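Local coordinates for protein cytochrome c55X (Pseudomonas aeruginosa PAO1, PDB 6TP9) that carries a single covalently bound heme c and serves as a small periplasmic electron-transfer cytochrome associated with heme d1 biosynthesis, at residues R50-L58 against L73-D83. The protein carries 1 engineered substitution. Residues are numbered along the deposited sequence; the frame is centred on the assembly and turned at random.
Sequences RESLVATVL and LSADDAGWLVD. Engineered in segment 73-83: Ala-75 (natural residue Glu). With HEC (heme c), chain M.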
loop_
_atom_site.group_PDB
_atom_site.type_symbol
_atom_site.label_atom_id
_atom_site.label_comp_id
_atom_site.label_asym_id
_atom_site.label_seq_id
_atom_site.Cartn_x
_atom_site.Cartn_y
_atom_site.Cartn_z
ATOM N N ARG A 50 3.634 -20.364 6.963
ATOM C CA ARG A 50 2.721 -19.360 7.497
ATOM C C ARG A 50 2.867 -19.217 9.007
ATOM O O ARG A 50 2.904 -18.097 9.529
ATOM C CB ARG A 50 1.285 -19.729 7.129
ATOM C CG ARG A 50 0.232 -18.728 7.573
ATOM C CD ARG A 50 -1.137 -19.165 7.081
ATOM N NE ARG A 50 -2.193 -18.203 7.386
ATOM C CZ ARG A 50 -2.849 -18.147 8.542
ATOM N NH1 ARG A 50 -2.556 -18.992 9.522
ATOM N NH2 ARG A 50 -3.799 -17.239 8.719
ATOM N N GLU A 51 2.941 -20.339 9.728
ATOM C CA GLU A 51 3.052 -20.264 11.182
ATOM C C GLU A 51 4.331 -19.555 11.607
ATOM O O GLU A 51 4.356 -18.894 12.652
ATOM C CB GLU A 51 3.003 -21.663 11.796
ATOM C CG GLU A 51 1.696 -22.402 11.574
ATOM C CD GLU A 51 1.611 -23.679 12.385
ATOM O OE1 GLU A 51 2.565 -23.967 13.138
ATOM O OE2 GLU A 51 0.590 -24.390 12.269
ATOM N N SER A 52 5.400 -19.689 10.821
ATOM C CA SER A 52 6.640 -18.988 11.135
ATOM C C SER A 52 6.436 -17.482 11.074
ATOM O O SER A 52 6.793 -16.753 12.008
ATOM C CB SER A 52 7.739 -19.421 10.166
ATOM O OG SER A 52 7.946 -20.821 10.220
ATOM N N LEU A 53 5.853 -16.998 9.977
ATOM C CA LEU A 53 5.603 -15.569 9.834
ATOM C C LEU A 53 4.639 -15.073 10.904
ATOM O O LEU A 53 4.829 -13.987 11.465
ATOM C CB LEU A 53 5.055 -15.280 8.436
ATOM C CG LEU A 53 5.884 -15.858 7.285
ATOM C CD1 LEU A 53 5.157 -15.705 5.958
ATOM C CD2 LEU A 53 7.251 -15.198 7.223
ATOM N N VAL A 54 3.599 -15.854 11.205
ATOM C CA VAL A 54 2.669 -15.466 12.260
ATOM C C VAL A 54 3.395 -15.366 13.594
ATOM O O VAL A 54 3.194 -14.414 14.359
ATOM C CB VAL A 54 1.494 -16.458 12.330
ATOM C CG1 VAL A 54 0.641 -16.190 13.563
ATOM C CG2 VAL A 54 0.653 -16.369 11.068
ATOM N N ALA A 55 4.245 -16.348 13.896
ATOM C CA ALA A 55 5.050 -16.279 15.109
ATOM C C ALA A 55 5.857 -14.989 15.149
ATOM O O ALA A 55 5.851 -14.268 16.153
ATOM C CB ALA A 55 5.971 -17.497 15.193
ATOM N N THR A 56 6.553 -14.678 14.051
ATOM C CA THR A 56 7.354 -13.459 14.003
ATOM C C THR A 56 6.511 -12.230 14.315
ATOM O O THR A 56 6.964 -11.320 15.018
ATOM C CB THR A 56 8.008 -13.312 12.628
ATOM O OG1 THR A 56 8.833 -14.453 12.360
ATOM C CG2 THR A 56 8.855 -12.051 12.574
ATOM N N VAL A 57 5.284 -12.179 13.792
ATOM C CA VAL A 57 4.411 -11.042 14.068
ATOM C C VAL A 57 4.082 -10.981 15.553
ATOM O O VAL A 57 4.181 -9.926 16.189
ATOM C CB VAL A 57 3.131 -11.129 13.216
ATOM C CG1 VAL A 57 2.173 -10.001 13.584
ATOM C CG2 VAL A 57 3.467 -11.091 11.732
ATOM N N LEU A 58 3.685 -12.118 16.128
ATOM C CA LEU A 58 3.251 -12.132 17.518
ATOM C C LEU A 58 4.413 -11.932 18.480
ATOM O O LEU A 58 4.237 -11.320 19.539
ATOM C CB LEU A 58 2.540 -13.449 17.826
ATOM C CG LEU A 58 1.190 -13.667 17.145
ATOM C CD1 LEU A 58 0.739 -15.100 17.355
ATOM C CD2 LEU A 58 0.147 -12.693 17.670
ATOM N N LEU A 73 -2.562 -7.629 19.000
ATOM C CA LEU A 73 -3.147 -8.485 17.980
ATOM C C LEU A 73 -3.410 -9.878 18.535
ATOM O O LEU A 73 -2.571 -10.444 19.242
ATOM C CB LEU A 73 -2.223 -8.598 16.764
ATOM C CG LEU A 73 -1.795 -7.302 16.079
ATOM C CD1 LEU A 73 -0.725 -7.598 15.039
ATOM C CD2 LEU A 73 -2.983 -6.609 15.435
ATOM N N SER A 74 -4.568 -10.435 18.195
ATOM C CA SER A 74 -4.841 -11.833 18.486
ATOM C C SER A 74 -4.047 -12.724 17.530
ATOM O O SER A 74 -3.309 -12.252 16.660
ATOM C CB SER A 74 -6.334 -12.119 18.362
ATOM O OG SER A 74 -6.755 -11.995 17.013
ATOM N N ALA A 75 -4.198 -14.038 17.695
ATOM C CA ALA A 75 -3.601 -14.960 16.736
ATOM C C ALA A 75 -4.302 -14.862 15.389
ATOM O O ALA A 75 -3.657 -14.956 14.338
ATOM C CB ALA A 75 -3.658 -16.392 17.269
ATOM N N ASP A 76 -5.623 -14.667 15.402
ATOM C CA ASP A 76 -6.362 -14.502 14.155
ATOM C C ASP A 76 -5.953 -13.220 13.445
ATOM O O ASP A 76 -5.747 -13.216 12.225
ATOM C CB ASP A 76 -7.864 -14.503 14.433
ATOM C CG ASP A 76 -8.347 -15.812 15.016
ATOM O OD1 ASP A 76 -7.905 -16.877 14.534
ATOM O OD2 ASP A 76 -9.163 -15.775 15.963
ATOM N N ASP A 77 -5.829 -12.122 14.192
ATOM C CA ASP A 77 -5.373 -10.866 13.606
ATOM C C ASP A 77 -4.056 -11.056 12.863
ATOM O O ASP A 77 -3.908 -10.631 11.712
ATOM C CB ASP A 77 -5.225 -9.807 14.701
ATOM C CG ASP A 77 -6.536 -9.503 15.397
ATOM O OD1 ASP A 77 -7.582 -10.007 14.937
ATOM O OD2 ASP A 77 -6.519 -8.762 16.403
ATOM N N ALA A 78 -3.085 -11.705 13.511
ATOM C CA ALA A 78 -1.781 -11.897 12.884
ATOM C C ALA A 78 -1.887 -12.779 11.649
ATOM O O ALA A 78 -1.263 -12.495 10.619
ATOM C CB ALA A 78 -0.801 -12.501 13.889
ATOM N N GLY A 79 -2.666 -13.860 11.731
ATOM C CA GLY A 79 -2.827 -14.724 10.574
ATOM C C GLY A 79 -3.485 -14.012 9.409
ATOM O O GLY A 79 -3.143 -14.247 8.247
ATOM N N TRP A 80 -4.444 -13.134 9.705
ATOM C CA TRP A 80 -5.045 -12.311 8.662
ATOM C C TRP A 80 -3.998 -11.416 8.012
ATOM O O TRP A 80 -3.845 -11.409 6.786
ATOM C CB TRP A 80 -6.177 -11.476 9.259
ATOM C CG TRP A 80 -7.003 -10.721 8.260
ATOM C CD1 TRP A 80 -8.088 -11.187 7.577
ATOM C CD2 TRP A 80 -6.826 -9.358 7.849
ATOM N NE1 TRP A 80 -8.593 -10.202 6.762
ATOM C CE2 TRP A 80 -7.835 -9.070 6.911
ATOM C CE3 TRP A 80 -5.908 -8.356 8.181
ATOM C CZ2 TRP A 80 -7.954 -7.824 6.300
ATOM C CZ3 TRP A 80 -6.027 -7.120 7.573
ATOM C CH2 TRP A 80 -7.043 -6.865 6.644
ATOM N N LEU A 81 -3.260 -10.655 8.824
ATOM C CA LEU A 81 -2.223 -9.782 8.286
ATOM C C LEU A 81 -1.287 -10.555 7.367
ATOM O O LEU A 81 -0.959 -10.103 6.264
ATOM C CB LEU A 81 -1.431 -9.138 9.425
ATOM C CG LEU A 81 -2.137 -8.072 10.259
ATOM C CD1 LEU A 81 -1.250 -7.620 11.410
ATOM C CD2 LEU A 81 -2.522 -6.897 9.385
ATOM N N VAL A 82 -0.855 -11.737 7.811
ATOM C CA VAL A 82 0.066 -12.547 7.022
ATOM C C VAL A 82 -0.571 -12.948 5.698
ATOM O O VAL A 82 0.078 -12.905 4.645
ATOM C CB VAL A 82 0.510 -13.775 7.840
ATOM C CG1 VAL A 82 1.212 -14.790 6.954
ATOM C CG2 VAL A 82 1.411 -13.337 8.989
ATOM N N ASP A 83 -1.845 -13.344 5.724
ATOM C CA ASP A 83 -2.531 -13.678 4.479
ATOM C C ASP A 83 -2.482 -12.509 3.502
ATOM O O ASP A 83 -2.257 -12.701 2.303
ATOM C CB ASP A 83 -3.981 -14.074 4.760
ATOM C CG ASP A 83 -4.092 -15.349 5.572
ATOM O OD1 ASP A 83 -3.161 -16.177 5.509
ATOM O OD2 ASP A 83 -5.115 -15.523 6.268
HETATM FE FE HEC M . 8.442 -6.388 10.683
HETATM C CHA HEC M . 10.568 -8.936 9.824
HETATM C CHB HEC M . 5.753 -8.361 9.743
HETATM C CHC HEC M . 6.286 -3.996 11.801
HETATM C CHD HEC M . 11.084 -4.247 11.168
HETATM N NA HEC M . 8.199 -8.279 9.898
HETATM C C1A HEC M . 9.221 -9.183 9.682
HETATM C C2A HEC M . 8.631 -10.443 9.276
HETATM C C3A HEC M . 7.306 -10.291 9.252
HETATM C C4A HEC M . 7.004 -8.926 9.642
HETATM C CMA HEC M . 6.276 -11.376 8.876
HETATM C CAA HEC M . 9.406 -11.735 8.931
HETATM C CBA HEC M . 9.751 -11.740 7.445
HETATM C CGA HEC M . 10.515 -12.990 7.097
HETATM O O1A HEC M . 10.500 -13.950 7.912
HETATM O O2A HEC M . 11.133 -13.026 6.000
HETATM N NB HEC M . 6.406 -6.218 10.751
HETATM C C1B HEC M . 5.471 -7.141 10.318
HETATM C C2B HEC M . 4.153 -6.600 10.594
HETATM C C3B HEC M . 4.308 -5.402 11.157
HETATM C C4B HEC M . 5.725 -5.135 11.270
HETATM C CMB HEC M . 2.802 -7.278 10.276
HETATM C CAB HEC M . 3.184 -4.450 11.613
HETATM C CBB HEC M . 2.269 -5.167 12.623
HETATM N NC HEC M . 8.646 -4.461 11.305
HETATM C C1C HEC M . 7.627 -3.688 11.825
HETATM C C2C HEC M . 8.205 -2.479 12.372
HETATM C C3C HEC M . 9.534 -2.566 12.251
HETATM C C4C HEC M . 9.836 -3.799 11.542
HETATM C CMC HEC M . 7.414 -1.369 13.101
HETATM C CAC HEC M . 10.563 -1.501 12.700
HETATM C CBC HEC M . 10.345 -1.116 14.177
HETATM N ND HEC M . 10.503 -6.554 10.502
HETATM C C1D HEC M . 11.407 -5.534 10.796
HETATM C C2D HEC M . 12.751 -6.054 10.659
HETATM C C3D HEC M . 12.579 -7.518 10.241
HETATM C C4D HEC M . 11.155 -7.738 10.168
HETATM C CMD HEC M . 14.081 -5.304 10.883
HETATM C CAD HEC M . 13.685 -8.553 9.950
HETATM C CBD HEC M . 14.171 -9.201 11.240
HETATM C CGD HEC M . 15.259 -10.171 10.872
HETATM O O1D HEC M . 16.454 -9.790 10.972
HETATM O O2D HEC M . 14.933 -11.316 10.462
#
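Helix 50-59, on the heme side, packs obliquely against the C-terminal helix 75-86, most of which lies in 73-83; Val-82 is the knob between them and a salt bridge closes one end. The axes approach to 9.0 Å at 120°. Val-82 sits in the hole formed by Arg-50, Leu-53, Val-54 and Val-57; its CG2 lies 3.8 Å from Val-54 CG2, the two side chains crossing at about a right angle. Small residues suit the place where the backbones draw closest: Ala-78 CB nestles against Val-57 CG1 and Leu-58 CD2, both at 3.9 Å, while Gly-79 lets its CA meet Val-54 CG2. At the other end of the contact from Leu-73, the exposed, extended Arg-50 reaches Asp-83 side-on. Arg-50 NE donates almost straight to Asp-83 OD1 at 2.9 Å, and Arg-50 NH2 to Asp-83 OD2 at 3.3 Å, both on the syn side of the carboxylate, whose plane is tilted 30° from the guanidinium. Ser-74 and Asp-77 form a capping box that starts the second helix; Asp-77 also bridges to Arg-12 of the second subunit. Leu-53, Thr-56 and Val-57 touch a heme evidently attached to that subunit: the domain-swapped dimer rebuilds the cytochrome c fold from two chains.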